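Long-range contacts in lipase aflb (Neosartorya fumigata, PDB 6IDY), which probably hydrolyses the ester bonds of lipids and carries a bound calcium ion: residues A[364-369]-A[397-402]; A[371-376]-A[387-392]; A[177-182]-A[405-410]; A[313-318]-A[344-349]. All coordinates share one frame; numbering follows the deposited sequence.

Interaction 1. Residues A[364-369]-A[397-402]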
loop_
_atom_site.group_PDB
_atom_site.type_symbol
_atom_site.label_atom_id
_atom_site.label_comp_id
_atom_site.label_asym_id
_atom_site.label_seq_id
_atom_site.Cartn_x
_atom_site.Cartn_y
_atom_site.Cartn_z
ATOM N N VAL A 364 -9.050 -0.922 4.090
ATOM C CA VAL A 364 -9.466 -1.704 2.914
ATOM C C VAL A 364 -8.650 -3.032 2.844
ATOM O O VAL A 364 -9.169 -4.041 2.360
ATOM C CB VAL A 364 -9.472 -0.879 1.586
ATOM C CG1 VAL A 364 -10.091 -1.679 0.433
ATOM C CG2 VAL A 364 -10.231 0.432 1.760
ATOM N N LEU A 365 -7.422 -3.054 3.430
ATOM C CA LEU A 365 -6.574 -4.259 3.501
ATOM C C LEU A 365 -7.231 -5.405 4.297
ATOM O O LEU A 365 -6.903 -6.575 4.076
ATOM C CB LEU A 365 -5.192 -3.934 4.088
ATOM C CG LEU A 365 -4.278 -3.028 3.256
ATOM C CD1 LEU A 365 -3.157 -2.457 4.120
ATOM C CD2 LEU A 365 -3.726 -3.767 2.032
ATOM N N TYR A 366 -8.142 -5.071 5.227
ATOM C CA TYR A 366 -8.844 -6.085 6.011
ATOM C C TYR A 366 -10.346 -6.122 5.684
ATOM O O TYR A 366 -11.121 -6.707 6.436
ATOM C CB TYR A 366 -8.562 -5.964 7.531
ATOM C CG TYR A 366 -8.861 -4.620 8.171
ATOM C CD1 TYR A 366 -10.173 -4.176 8.332
ATOM C CD2 TYR A 366 -7.841 -3.839 8.704
ATOM C CE1 TYR A 366 -10.454 -2.958 8.948
ATOM C CE2 TYR A 366 -8.110 -2.623 9.332
ATOM C CZ TYR A 366 -9.420 -2.191 9.460
ATOM O OH TYR A 366 -9.688 -0.983 10.056
ATOM N N ASN A 367 -10.755 -5.508 4.561
ATOM C CA ASN A 367 -12.163 -5.487 4.156
ATOM C C ASN A 367 -12.593 -6.834 3.516
ATOM O O ASN A 367 -11.886 -7.333 2.638
ATOM C CB ASN A 367 -12.462 -4.302 3.234
ATOM C CG ASN A 367 -13.910 -4.232 2.846
ATOM O OD1 ASN A 367 -14.341 -4.858 1.879
ATOM N ND2 ASN A 367 -14.701 -3.506 3.614
ATOM N N PRO A 368 -13.741 -7.429 3.934
ATOM C CA PRO A 368 -14.142 -8.735 3.369
ATOM C C PRO A 368 -14.443 -8.729 1.877
ATOM O O PRO A 368 -14.143 -9.718 1.208
ATOM C CB PRO A 368 -15.358 -9.137 4.205
ATOM C CG PRO A 368 -15.842 -7.887 4.807
ATOM C CD PRO A 368 -14.681 -6.987 4.986
ATOM N N LEU A 369 -15.010 -7.625 1.355
ATOM C CA LEU A 369 -15.293 -7.475 -0.074
ATOM C C LEU A 369 -13.975 -7.365 -0.854
ATOM O O LEU A 369 -13.844 -8.007 -1.897
ATOM C CB LEU A 369 -16.226 -6.277 -0.352
ATOM C CG LEU A 369 -16.550 -5.964 -1.826
ATOM C CD1 LEU A 369 -17.443 -7.043 -2.463
ATOM C CD2 LEU A 369 -17.154 -4.577 -1.975
ATOM N N ARG A 397 -20.206 -9.525 6.302
ATOM C CA ARG A 397 -18.982 -9.665 7.087
ATOM C C ARG A 397 -18.351 -8.295 7.383
ATOM O O ARG A 397 -18.625 -7.317 6.686
ATOM C CB ARG A 397 -17.957 -10.525 6.325
ATOM C CG ARG A 397 -18.300 -12.000 6.129
ATOM C CD ARG A 397 -17.331 -12.586 5.117
ATOM N NE ARG A 397 -17.497 -14.026 4.917
ATOM C CZ ARG A 397 -17.128 -14.674 3.815
ATOM N NH1 ARG A 397 -16.597 -14.014 2.793
ATOM N NH2 ARG A 397 -17.300 -15.986 3.721
ATOM N N VAL A 398 -17.483 -8.246 8.402
ATOM C CA VAL A 398 -16.709 -7.059 8.788
ATOM C C VAL A 398 -15.223 -7.297 8.492
ATOM O O VAL A 398 -14.454 -6.352 8.312
ATOM C CB VAL A 398 -16.956 -6.580 10.243
ATOM C CG1 VAL A 398 -18.349 -5.977 10.397
ATOM C CG2 VAL A 398 -16.730 -7.699 11.255
ATOM N N LEU A 399 -14.831 -8.573 8.445
ATOM C CA LEU A 399 -13.475 -9.025 8.161
ATOM C C LEU A 399 -13.556 -10.266 7.280
ATOM O O LEU A 399 -14.510 -11.028 7.436
ATOM C CB LEU A 399 -12.761 -9.426 9.473
ATOM C CG LEU A 399 -12.306 -8.332 10.433
ATOM C CD1 LEU A 399 -11.648 -8.947 11.651
ATOM C CD2 LEU A 399 -11.333 -7.360 9.766
ATOM N N PRO A 400 -12.553 -10.563 6.415
ATOM C CA PRO A 400 -12.587 -11.845 5.692
ATOM C C PRO A 400 -12.426 -12.991 6.709
ATOM O O PRO A 400 -11.868 -12.750 7.788
ATOM C CB PRO A 400 -11.368 -11.761 4.768
ATOM C CG PRO A 400 -10.436 -10.827 5.452
ATOM C CD PRO A 400 -11.311 -9.814 6.119
ATOM N N PRO A 401 -12.895 -14.231 6.432
ATOM C CA PRO A 401 -12.712 -15.318 7.425
ATOM C C PRO A 401 -11.246 -15.586 7.787
ATOM O O PRO A 401 -10.958 -16.086 8.869
ATOM C CB PRO A 401 -13.338 -16.544 6.746
ATOM C CG PRO A 401 -14.179 -16.011 5.641
ATOM C CD PRO A 401 -13.592 -14.706 5.219
ATOM N N GLN A 402 -10.321 -15.220 6.890
ATOM C CA GLN A 402 -8.873 -15.420 7.041
ATOM C C GLN A 402 -8.209 -14.482 8.056
ATOM O O GLN A 402 -7.100 -14.769 8.513
ATOM C CB GLN A 402 -8.167 -15.327 5.670
ATOM C CG GLN A 402 -8.595 -16.411 4.670
ATOM C CD GLN A 402 -9.880 -16.083 3.940
ATOM O OE1 GLN A 402 -10.237 -14.919 3.735
ATOM N NE2 GLN A 402 -10.612 -17.108 3.534
#
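The two segments close to 4.2 Å between P368 CA and P400 CA, with no hydrogen bond across them. Both belong to the helical part beside the sheet of an alpha/beta-hydrolase-like fold. Residues 364-369 lead from a 3-10 turn into helix 368-379. Residues 397-402 form the loop between helices 391-396 and 405-412.

P368, the first residue of its helix, lays its ring along the backbone of the loop. Its CB meets R397 CB at 3.6 Å. Its CG lies 3.4 Å from R397 O, and its CD lies 3.4 Å from V398 O. A proline ring offers no N-H, so toward P368 these carbonyls meet C-H groups; V398 O is also bonded to the hydroxyl of Y359.

Y366 has CG in the crowded position between the backbone N and the carbonyl carbon (chi1 56°). L399 crosses it obliquely, its CD2 reaching Y366 CD1 at 3.7 Å. The hydroxyl of Y366 is held by E412.

N367 is the N-cap of the helix. Its OD1 accepts weakly from L369 N and also takes A370 N, while ND2 binds A355 O. Across the contact, P400 CD sits 3.1 Å from Y366 O.

Interaction 2. Residues A[371-376]-A[387-392]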
loop_
_atom_site.group_PDB
_atom_site.type_symbol
_atom_site.label_atom_id
_atom_site.label_comp_id
_atom_site.label_asym_id
_atom_site.label_seq_id
_atom_site.Cartn_x
_atom_site.Cartn_y
_atom_site.Cartn_z
ATOM N N TRP A 371 -11.082 -8.716 -0.110
ATOM C CA TRP A 371 -10.573 -10.094 -0.121
ATOM C C TRP A 371 -11.324 -10.988 -1.095
ATOM O O TRP A 371 -10.684 -11.698 -1.868
ATOM C CB TRP A 371 -10.619 -10.688 1.287
ATOM C CG TRP A 371 -9.428 -10.297 2.098
ATOM C CD1 TRP A 371 -9.144 -9.057 2.600
ATOM C CD2 TRP A 371 -8.315 -11.134 2.432
ATOM N NE1 TRP A 371 -7.930 -9.077 3.244
ATOM C CE2 TRP A 371 -7.405 -10.345 3.171
ATOM C CE3 TRP A 371 -8.003 -12.487 2.191
ATOM C CZ2 TRP A 371 -6.193 -10.858 3.654
ATOM C CZ3 TRP A 371 -6.810 -12.999 2.688
ATOM C CH2 TRP A 371 -5.915 -12.186 3.397
ATOM N N ALA A 372 -12.674 -10.933 -1.077
ATOM C CA ALA A 372 -13.522 -11.722 -1.969
ATOM C C ALA A 372 -13.263 -11.339 -3.434
ATOM O O ALA A 372 -13.229 -12.215 -4.295
ATOM C CB ALA A 372 -14.986 -11.531 -1.611
ATOM N N LEU A 373 -13.009 -10.042 -3.700
ATOM C CA LEU A 373 -12.692 -9.566 -5.046
ATOM C C LEU A 373 -11.301 -10.004 -5.474
ATOM O O LEU A 373 -11.116 -10.357 -6.637
ATOM C CB LEU A 373 -12.840 -8.042 -5.149
ATOM C CG LEU A 373 -14.274 -7.516 -5.202
ATOM C CD1 LEU A 373 -14.316 -6.077 -4.798
ATOM C CD2 LEU A 373 -14.926 -7.753 -6.576
ATOM N N ALA A 374 -10.329 -10.002 -4.534
ATOM C CA ALA A 374 -8.958 -10.441 -4.806
ATOM C C ALA A 374 -8.955 -11.927 -5.205
ATOM O O ALA A 374 -8.324 -12.286 -6.190
ATOM C CB ALA A 374 -8.078 -10.214 -3.583
ATOM N N VAL A 375 -9.704 -12.766 -4.461
ATOM C CA VAL A 375 -9.853 -14.213 -4.674
ATOM C C VAL A 375 -10.540 -14.461 -6.023
ATOM O O VAL A 375 -10.049 -15.260 -6.822
ATOM C CB VAL A 375 -10.582 -14.894 -3.479
ATOM C CG1 VAL A 375 -10.960 -16.344 -3.786
ATOM C CG2 VAL A 375 -9.735 -14.822 -2.220
ATOM N N ASP A 376 -11.638 -13.740 -6.290
ATOM C CA ASP A 376 -12.368 -13.844 -7.552
ATOM C C ASP A 376 -11.496 -13.429 -8.757
ATOM O O ASP A 376 -11.554 -14.095 -9.792
ATOM C CB ASP A 376 -13.677 -13.044 -7.492
ATOM C CG ASP A 376 -14.457 -13.090 -8.780
ATOM O OD1 ASP A 376 -15.212 -14.069 -8.984
ATOM O OD2 ASP A 376 -14.292 -12.169 -9.595
ATOM N N SER A 387 -20.443 -9.328 -9.346
ATOM C CA SER A 387 -21.625 -10.080 -9.787
ATOM C C SER A 387 -21.437 -11.604 -9.653
ATOM O O SER A 387 -22.428 -12.335 -9.665
ATOM C CB SER A 387 -22.023 -9.692 -11.209
ATOM O OG SER A 387 -21.157 -10.259 -12.176
ATOM N N ARG A 388 -20.175 -12.076 -9.505
ATOM C CA ARG A 388 -19.848 -13.498 -9.327
ATOM C C ARG A 388 -19.787 -13.867 -7.851
ATOM O O ARG A 388 -19.599 -15.036 -7.513
ATOM C CB ARG A 388 -18.507 -13.841 -9.988
ATOM C CG ARG A 388 -18.548 -13.955 -11.507
ATOM C CD ARG A 388 -17.305 -14.653 -12.036
ATOM N NE ARG A 388 -16.079 -13.894 -11.761
ATOM C CZ ARG A 388 -15.368 -13.245 -12.677
ATOM N NH1 ARG A 388 -15.742 -13.257 -13.950
ATOM N NH2 ARG A 388 -14.272 -12.586 -12.332
ATOM N N LEU A 389 -19.936 -12.878 -6.967
ATOM C CA LEU A 389 -19.871 -13.097 -5.523
ATOM C C LEU A 389 -21.247 -13.188 -4.881
ATOM O O LEU A 389 -22.201 -12.578 -5.365
ATOM C CB LEU A 389 -19.067 -11.967 -4.837
ATOM C CG LEU A 389 -17.618 -11.723 -5.282
ATOM C CD1 LEU A 389 -17.058 -10.477 -4.614
ATOM C CD2 LEU A 389 -16.726 -12.920 -4.977
ATOM N N ASP A 390 -21.330 -13.913 -3.755
ATOM C CA ASP A 390 -22.545 -13.986 -2.954
ATOM C C ASP A 390 -22.437 -12.750 -2.053
ATOM O O ASP A 390 -21.836 -12.817 -0.977
ATOM C CB ASP A 390 -22.574 -15.293 -2.132
ATOM C CG ASP A 390 -23.846 -15.550 -1.335
ATOM O OD1 ASP A 390 -24.660 -14.608 -1.178
ATOM O OD2 ASP A 390 -24.028 -16.693 -0.866
ATOM N N LEU A 391 -22.951 -11.600 -2.540
ATOM C CA LEU A 391 -22.853 -10.314 -1.841
ATOM C C LEU A 391 -23.589 -10.268 -0.504
ATOM O O LEU A 391 -23.132 -9.548 0.375
ATOM C CB LEU A 391 -23.245 -9.120 -2.728
ATOM C CG LEU A 391 -22.325 -8.826 -3.930
ATOM C CD1 LEU A 391 -22.844 -7.658 -4.732
ATOM C CD2 LEU A 391 -20.886 -8.546 -3.495
ATOM N N ASP A 392 -24.658 -11.058 -0.304
ATOM C CA ASP A 392 -25.350 -11.092 0.999
ATOM C C ASP A 392 -24.402 -11.601 2.100
ATOM O O ASP A 392 -24.350 -11.018 3.184
ATOM C CB ASP A 392 -26.625 -11.954 0.938
ATOM C CG ASP A 392 -27.713 -11.415 0.023
ATOM O OD1 ASP A 392 -27.972 -10.187 0.059
ATOM O OD2 ASP A 392 -28.320 -12.223 -0.717
#
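R388 reaches from a 3-10 turn to helix 368-379 and ends on D376. Its CB already lies 3.5 Å from D376 OD1. The chain then passes CG and CD, with CD 3.7 Å from the same oxygen, and bends at chi3 (-64°). That bend brings the side of the guanidinium, not its end, to the carboxylate. R388 NE bonds D376 OD1 at 2.9 Å, nearly straight at 172° and on the syn lone pair. R388 NH2 bonds D376 OD2 at 2.8 Å, meeting it from above the carboxylate plane. The result is a side-on, two-nitrogen salt bridge with the two planes 27° apart. D376 has CG anti to its backbone N, and its OD2 also accepts from D385 N. This third bond helps fix the rotation of the carboxylate.

Next to the bridge, L389 packs on the helix with both methyls. CD1 touches A372 CB at 3.8 Å and L373 CD2 at 4.0 Å, crossing L373 at about a right angle. CD2 lies 3.6 Å from A372 O and also reaches the CB of D376. The apolar patch thus borders the salt bridge.

The chain between the two segments carries A377, H380 and G382, which bind calcium together with D255. D376 O also bonds H380 ND1. The salt bridge thus joins the two ends of the chain that carries three of the four calcium ligands, consistent with bracing that site.

Interaction 3. Residues A[177-182]-A[405-410]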
loop_
_atom_site.group_PDB
_atom_site.type_symbol
_atom_site.label_atom_id
_atom_site.label_comp_id
_atom_site.label_asym_id
_atom_site.label_seq_id
_atom_site.Cartn_x
_atom_site.Cartn_y
_atom_site.Cartn_z
ATOM N N TYR A 177 1.864 -6.137 5.233
ATOM C CA TYR A 177 1.168 -7.340 4.804
ATOM C C TYR A 177 1.133 -8.464 5.830
ATOM O O TYR A 177 0.326 -9.373 5.682
ATOM C CB TYR A 177 1.737 -7.803 3.469
ATOM C CG TYR A 177 1.336 -6.848 2.365
ATOM C CD1 TYR A 177 0.007 -6.729 1.968
ATOM C CD2 TYR A 177 2.276 -6.021 1.757
ATOM C CE1 TYR A 177 -0.377 -5.829 0.979
ATOM C CE2 TYR A 177 1.906 -5.123 0.753
ATOM C CZ TYR A 177 0.579 -5.044 0.358
ATOM O OH TYR A 177 0.196 -4.205 -0.653
ATOM N N TYR A 178 1.936 -8.370 6.898
ATOM C CA TYR A 178 1.949 -9.343 7.990
ATOM C C TYR A 178 0.530 -9.466 8.586
ATOM O O TYR A 178 0.080 -10.574 8.877
ATOM C CB TYR A 178 2.967 -8.899 9.066
ATOM C CG TYR A 178 3.037 -9.786 10.289
ATOM C CD1 TYR A 178 3.911 -10.866 10.342
ATOM C CD2 TYR A 178 2.266 -9.514 11.416
ATOM C CE1 TYR A 178 3.991 -11.679 11.474
ATOM C CE2 TYR A 178 2.335 -10.319 12.554
ATOM C CZ TYR A 178 3.194 -11.406 12.574
ATOM O OH TYR A 178 3.273 -12.195 13.696
ATOM N N PHE A 179 -0.178 -8.326 8.713
ATOM C CA PHE A 179 -1.517 -8.234 9.285
ATOM C C PHE A 179 -2.670 -8.322 8.270
ATOM O O PHE A 179 -3.820 -8.055 8.635
ATOM C CB PHE A 179 -1.632 -6.949 10.118
ATOM C CG PHE A 179 -0.722 -6.887 11.322
ATOM C CD1 PHE A 179 -0.968 -7.675 12.442
ATOM C CD2 PHE A 179 0.350 -6.003 11.358
ATOM C CE1 PHE A 179 -0.141 -7.604 13.564
ATOM C CE2 PHE A 179 1.166 -5.917 12.489
ATOM C CZ PHE A 179 0.909 -6.713 13.586
ATOM N N ASN A 180 -2.389 -8.700 7.009
ATOM C CA ASN A 180 -3.467 -8.809 6.031
ATOM C C ASN A 180 -3.115 -9.720 4.850
ATOM O O ASN A 180 -3.042 -10.930 5.039
ATOM C CB ASN A 180 -3.985 -7.426 5.569
ATOM C CG ASN A 180 -2.904 -6.413 5.330
ATOM O OD1 ASN A 180 -2.277 -6.401 4.276
ATOM N ND2 ASN A 180 -2.676 -5.541 6.295
ATOM N N PHE A 181 -2.916 -9.157 3.643
ATOM C CA PHE A 181 -2.706 -9.907 2.400
ATOM C C PHE A 181 -1.434 -10.770 2.350
ATOM O O PHE A 181 -1.283 -11.549 1.409
ATOM C CB PHE A 181 -2.810 -8.991 1.172
ATOM C CG PHE A 181 -4.248 -8.666 0.822
ATOM C CD1 PHE A 181 -5.098 -9.645 0.316
ATOM C CD2 PHE A 181 -4.751 -7.380 0.998
ATOM C CE1 PHE A 181 -6.424 -9.345 -0.007
ATOM C CE2 PHE A 181 -6.077 -7.077 0.666
ATOM C CZ PHE A 181 -6.903 -8.058 0.160
ATOM N N GLY A 182 -0.599 -10.728 3.391
ATOM C CA GLY A 182 0.529 -11.648 3.500
ATOM C C GLY A 182 -0.020 -13.059 3.674
ATOM O O GLY A 182 0.678 -14.042 3.411
ATOM N N LEU A 405 -9.137 -10.088 14.851
ATOM C CA LEU A 405 -8.971 -8.840 15.594
ATOM C C LEU A 405 -7.550 -8.248 15.503
ATOM O O LEU A 405 -7.422 -7.075 15.158
ATOM C CB LEU A 405 -9.408 -9.033 17.062
ATOM C CG LEU A 405 -9.222 -7.849 18.026
ATOM C CD1 LEU A 405 -10.060 -6.638 17.615
ATOM C CD2 LEU A 405 -9.531 -8.261 19.459
ATOM N N ASP A 406 -6.501 -9.049 15.798
ATOM C CA ASP A 406 -5.090 -8.623 15.765
ATOM C C ASP A 406 -4.652 -8.113 14.399
ATOM O O ASP A 406 -3.814 -7.214 14.318
ATOM C CB ASP A 406 -4.161 -9.745 16.258
ATOM C CG ASP A 406 -4.269 -10.063 17.748
ATOM O OD1 ASP A 406 -5.062 -9.389 18.448
ATOM O OD2 ASP A 406 -3.559 -10.981 18.211
ATOM N N ASP A 407 -5.243 -8.671 13.332
ATOM C CA ASP A 407 -5.000 -8.267 11.944
ATOM C C ASP A 407 -5.583 -6.872 11.691
ATOM O O ASP A 407 -4.895 -6.036 11.112
ATOM C CB ASP A 407 -5.580 -9.307 10.979
ATOM C CG ASP A 407 -4.926 -10.671 11.108
ATOM O OD1 ASP A 407 -3.685 -10.744 11.005
ATOM O OD2 ASP A 407 -5.657 -11.663 11.296
ATOM N N LEU A 408 -6.817 -6.605 12.185
ATOM C CA LEU A 408 -7.488 -5.305 12.105
ATOM C C LEU A 408 -6.637 -4.268 12.872
ATOM O O LEU A 408 -6.304 -3.220 12.316
ATOM C CB LEU A 408 -8.905 -5.402 12.738
ATOM C CG LEU A 408 -9.940 -4.279 12.466
ATOM C CD1 LEU A 408 -11.296 -4.700 12.935
ATOM C CD2 LEU A 408 -9.596 -2.974 13.180
ATOM N N LEU A 409 -6.289 -4.574 14.141
ATOM C CA LEU A 409 -5.507 -3.683 15.011
ATOM C C LEU A 409 -4.112 -3.396 14.480
ATOM O O LEU A 409 -3.695 -2.240 14.462
ATOM C CB LEU A 409 -5.450 -4.194 16.462
ATOM C CG LEU A 409 -6.786 -4.573 17.134
ATOM C CD1 LEU A 409 -6.558 -5.154 18.523
ATOM C CD2 LEU A 409 -7.752 -3.396 17.188
ATOM N N GLY A 410 -3.420 -4.442 14.036
ATOM C CA GLY A 410 -2.078 -4.348 13.478
ATOM C C GLY A 410 -2.015 -3.510 12.218
ATOM O O GLY A 410 -1.089 -2.709 12.061
#
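The ring of F179 lies flat against the backbone of helix 405-412. G410 CA sits 3.4 Å from the ring centroid and only 5° off its normal, a CH-pi contact over the face. Glycine brings a bare CA to this point, so the ring can lie directly on the helix. Y178 CD2 covers the opposite face, 3.6 Å above its centre. The phenyl group is thus sandwiched between its own neighbour and the helix. Its CD1 also lies 3.4 Å from D406 O. I98 and L102 of helix 96-103 add apolar packing.

D407 comes alongside the backbone of F179, with CB 3.2 Å from F179 O. Its carboxylate is held by other partners: OD2 accepts from G404 N, and OD1 forms a salt bridge with K183. K183 NZ also bonds Y178 O, so one lysine ties the two segments together indirectly.

No hydrogen bond crosses directly between the segments. Cohesion there comes from dispersion and a weak CH-pi contact, and it depends on close fit, while the charge of D407 is met by K183, beside the packing.

Interaction 4. Residues A[313-318]-A[344-349]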
loop_
_atom_site.group_PDB
_atom_site.type_symbol
_atom_site.label_atom_id
_atom_site.label_comp_id
_atom_site.label_asym_id
_atom_site.label_seq_id
_atom_site.Cartn_x
_atom_site.Cartn_y
_atom_site.Cartn_z
ATOM N N ILE A 313 -9.991 -1.328 -5.516
ATOM C CA ILE A 313 -10.877 -1.455 -4.354
ATOM C C ILE A 313 -10.609 -0.279 -3.436
ATOM O O ILE A 313 -9.470 -0.066 -3.014
ATOM C CB ILE A 313 -10.772 -2.841 -3.638
ATOM C CG1 ILE A 313 -10.735 -4.023 -4.661
ATOM C CG2 ILE A 313 -11.931 -3.007 -2.647
ATOM C CD1 ILE A 313 -10.079 -5.284 -4.204
ATOM N N TYR A 314 -11.651 0.507 -3.152
ATOM C CA TYR A 314 -11.495 1.749 -2.389
ATOM C C TYR A 314 -12.720 2.119 -1.583
ATOM O O TYR A 314 -13.820 1.649 -1.875
ATOM C CB TYR A 314 -11.102 2.898 -3.349
ATOM C CG TYR A 314 -12.081 3.100 -4.488
ATOM C CD1 TYR A 314 -12.078 2.253 -5.599
ATOM C CD2 TYR A 314 -12.975 4.164 -4.482
ATOM C CE1 TYR A 314 -12.958 2.452 -6.664
ATOM C CE2 TYR A 314 -13.856 4.377 -5.542
ATOM C CZ TYR A 314 -13.847 3.515 -6.627
ATOM O OH TYR A 314 -14.737 3.712 -7.650
ATOM N N SER A 315 -12.529 3.026 -0.608
ATOM C CA SER A 315 -13.556 3.435 0.340
ATOM C C SER A 315 -13.745 4.948 0.453
ATOM O O SER A 315 -12.766 5.693 0.430
ATOM C CB SER A 315 -13.204 2.867 1.714
ATOM O OG SER A 315 -14.082 3.277 2.750
ATOM N N THR A 316 -14.998 5.381 0.683
ATOM C CA THR A 316 -15.377 6.781 0.931
ATOM C C THR A 316 -14.648 7.298 2.191
ATOM O O THR A 316 -14.244 8.461 2.241
ATOM C CB THR A 316 -16.912 6.867 1.124
ATOM O OG1 THR A 316 -17.541 6.628 -0.130
ATOM C CG2 THR A 316 -17.392 8.232 1.670
ATOM N N PHE A 317 -14.466 6.414 3.189
ATOM C CA PHE A 317 -13.874 6.749 4.486
ATOM C C PHE A 317 -12.345 6.758 4.482
ATOM O O PHE A 317 -11.721 6.757 5.545
ATOM C CB PHE A 317 -14.460 5.847 5.582
ATOM C CG PHE A 317 -15.960 6.029 5.676
ATOM C CD1 PHE A 317 -16.504 7.177 6.246
ATOM C CD2 PHE A 317 -16.824 5.084 5.138
ATOM C CE1 PHE A 317 -17.885 7.370 6.282
ATOM C CE2 PHE A 317 -18.210 5.266 5.195
ATOM C CZ PHE A 317 -18.731 6.409 5.760
ATOM N N ASP A 318 -11.743 6.860 3.282
ATOM C CA ASP A 318 -10.295 6.977 3.112
ATOM C C ASP A 318 -9.876 8.356 3.673
ATOM O O ASP A 318 -10.321 9.382 3.168
ATOM C CB ASP A 318 -9.934 6.870 1.616
ATOM C CG ASP A 318 -8.463 6.651 1.346
ATOM O OD1 ASP A 318 -7.635 7.402 1.910
ATOM O OD2 ASP A 318 -8.138 5.751 0.557
ATOM N N ASN A 344 -14.111 -0.955 -7.812
ATOM C CA ASN A 344 -14.934 -1.429 -6.718
ATOM C C ASN A 344 -14.963 -0.511 -5.502
ATOM O O ASN A 344 -14.068 -0.539 -4.657
ATOM C CB ASN A 344 -14.505 -2.861 -6.357
ATOM C CG ASN A 344 -14.457 -3.765 -7.577
ATOM O OD1 ASN A 344 -15.479 -4.274 -8.051
ATOM N ND2 ASN A 344 -13.269 -3.956 -8.136
ATOM N N HIS A 345 -16.033 0.298 -5.424
ATOM C CA HIS A 345 -16.293 1.235 -4.334
ATOM C C HIS A 345 -17.079 0.487 -3.266
ATOM O O HIS A 345 -18.202 0.041 -3.526
ATOM C CB HIS A 345 -17.076 2.448 -4.861
ATOM C CG HIS A 345 -17.335 3.509 -3.837
ATOM N ND1 HIS A 345 -18.607 4.005 -3.619
ATOM C CD2 HIS A 345 -16.473 4.138 -3.006
ATOM C CE1 HIS A 345 -18.477 4.928 -2.685
ATOM N NE2 HIS A 345 -17.208 5.043 -2.290
ATOM N N LEU A 346 -16.473 0.315 -2.072
ATOM C CA LEU A 346 -17.084 -0.428 -0.956
ATOM C C LEU A 346 -18.503 0.002 -0.625
ATOM O O LEU A 346 -19.374 -0.849 -0.486
ATOM C CB LEU A 346 -16.227 -0.359 0.327
ATOM C CG LEU A 346 -14.773 -0.813 0.275
ATOM C CD1 LEU A 346 -14.165 -0.747 1.662
ATOM C CD2 LEU A 346 -14.644 -2.233 -0.246
ATOM N N GLN A 347 -18.724 1.320 -0.503
ATOM C CA GLN A 347 -19.996 1.936 -0.115
ATOM C C GLN A 347 -21.068 1.883 -1.215
ATOM O O GLN A 347 -22.224 2.199 -0.944
ATOM C CB GLN A 347 -19.778 3.371 0.408
ATOM C CG GLN A 347 -19.005 3.452 1.744
ATOM C CD GLN A 347 -17.526 3.120 1.626
ATOM O OE1 GLN A 347 -16.893 3.331 0.583
ATOM N NE2 GLN A 347 -16.938 2.594 2.694
ATOM N N THR A 348 -20.705 1.448 -2.433
ATOM C CA THR A 348 -21.657 1.250 -3.530
ATOM C C THR A 348 -22.063 -0.227 -3.537
ATOM O O THR A 348 -23.244 -0.529 -3.389
ATOM C CB THR A 348 -21.065 1.704 -4.883
ATOM O OG1 THR A 348 -20.881 3.114 -4.868
ATOM C CG2 THR A 348 -21.957 1.338 -6.064
ATOM N N ILE A 349 -21.083 -1.136 -3.716
ATOM C CA ILE A 349 -21.295 -2.588 -3.776
ATOM C C ILE A 349 -21.926 -3.126 -2.482
ATOM O O ILE A 349 -22.864 -3.925 -2.558
ATOM C CB ILE A 349 -19.994 -3.339 -4.175
ATOM C CG1 ILE A 349 -19.481 -2.858 -5.553
ATOM C CG2 ILE A 349 -20.188 -4.866 -4.162
ATOM C CD1 ILE A 349 -18.043 -3.124 -5.799
#
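Five hydrogen bonds join two parallel strands, the turn after the first and the helix after the second. In the sheet, Y314 N bonds N344 O at 3.0 Å, and L346 N bonds Y314 O at 3.0 Å, nearly along the C=O axis. Beyond the strands, the amide of Q347 takes over. Its OE1 accepts from T316 N at 2.8 Å; the bond is straight (173°), but the donor sits above the carbonyl plane. Its NE2 gives to S315 OG at 2.9 Å. T316 OG1 pairs with H345 NE2 at 2.7 Å, at the edge of the imidazole.

These groups are themselves positioned. Q347 bends at chi2 (72°), and its NE2 also bonds G357 O. H345 ND1 meets T348 OG1 at 2.7 Å, so both ring nitrogens are held. S315 OG also accepts from F317 N, making an ST turn, and bonds Y359 O. On one face of the sheet, H345 CA lies over the centre of the Y314 ring. On the other, I313 CG2 touches L346 CD2 at 3.7 Å.

The type I turn S315-D318 ends in D318, whose OD2 bonds H361 ND1. An acid in the turn after a strand, bonded to a histidine, is consistent with the Asp-His pair of alpha/beta hydrolases.

Overall arrangement
Interaction 1 is the most buried and lacks hydrogen bonds across it; it sits among helices and loops. Interaction 3 also has none, but it includes the charged D407. Interaction 2 lies farthest from the chain's centre, near the calcium ion, and adds a salt bridge to its apolar packing. Interaction 4 belongs to the sheet, at one edge strand, 341-345, and is rich in hydrogen bonds. Helix 368-379 is shared by interactions 1 and 2 and packs against interaction 4 through L373 and L369. W371 joins three of the contacts: its NE1 bonds L365 O, and its ring stacks on F181. Interactions 3 and 4 do not touch; their nearest atoms are about 6 Å apart.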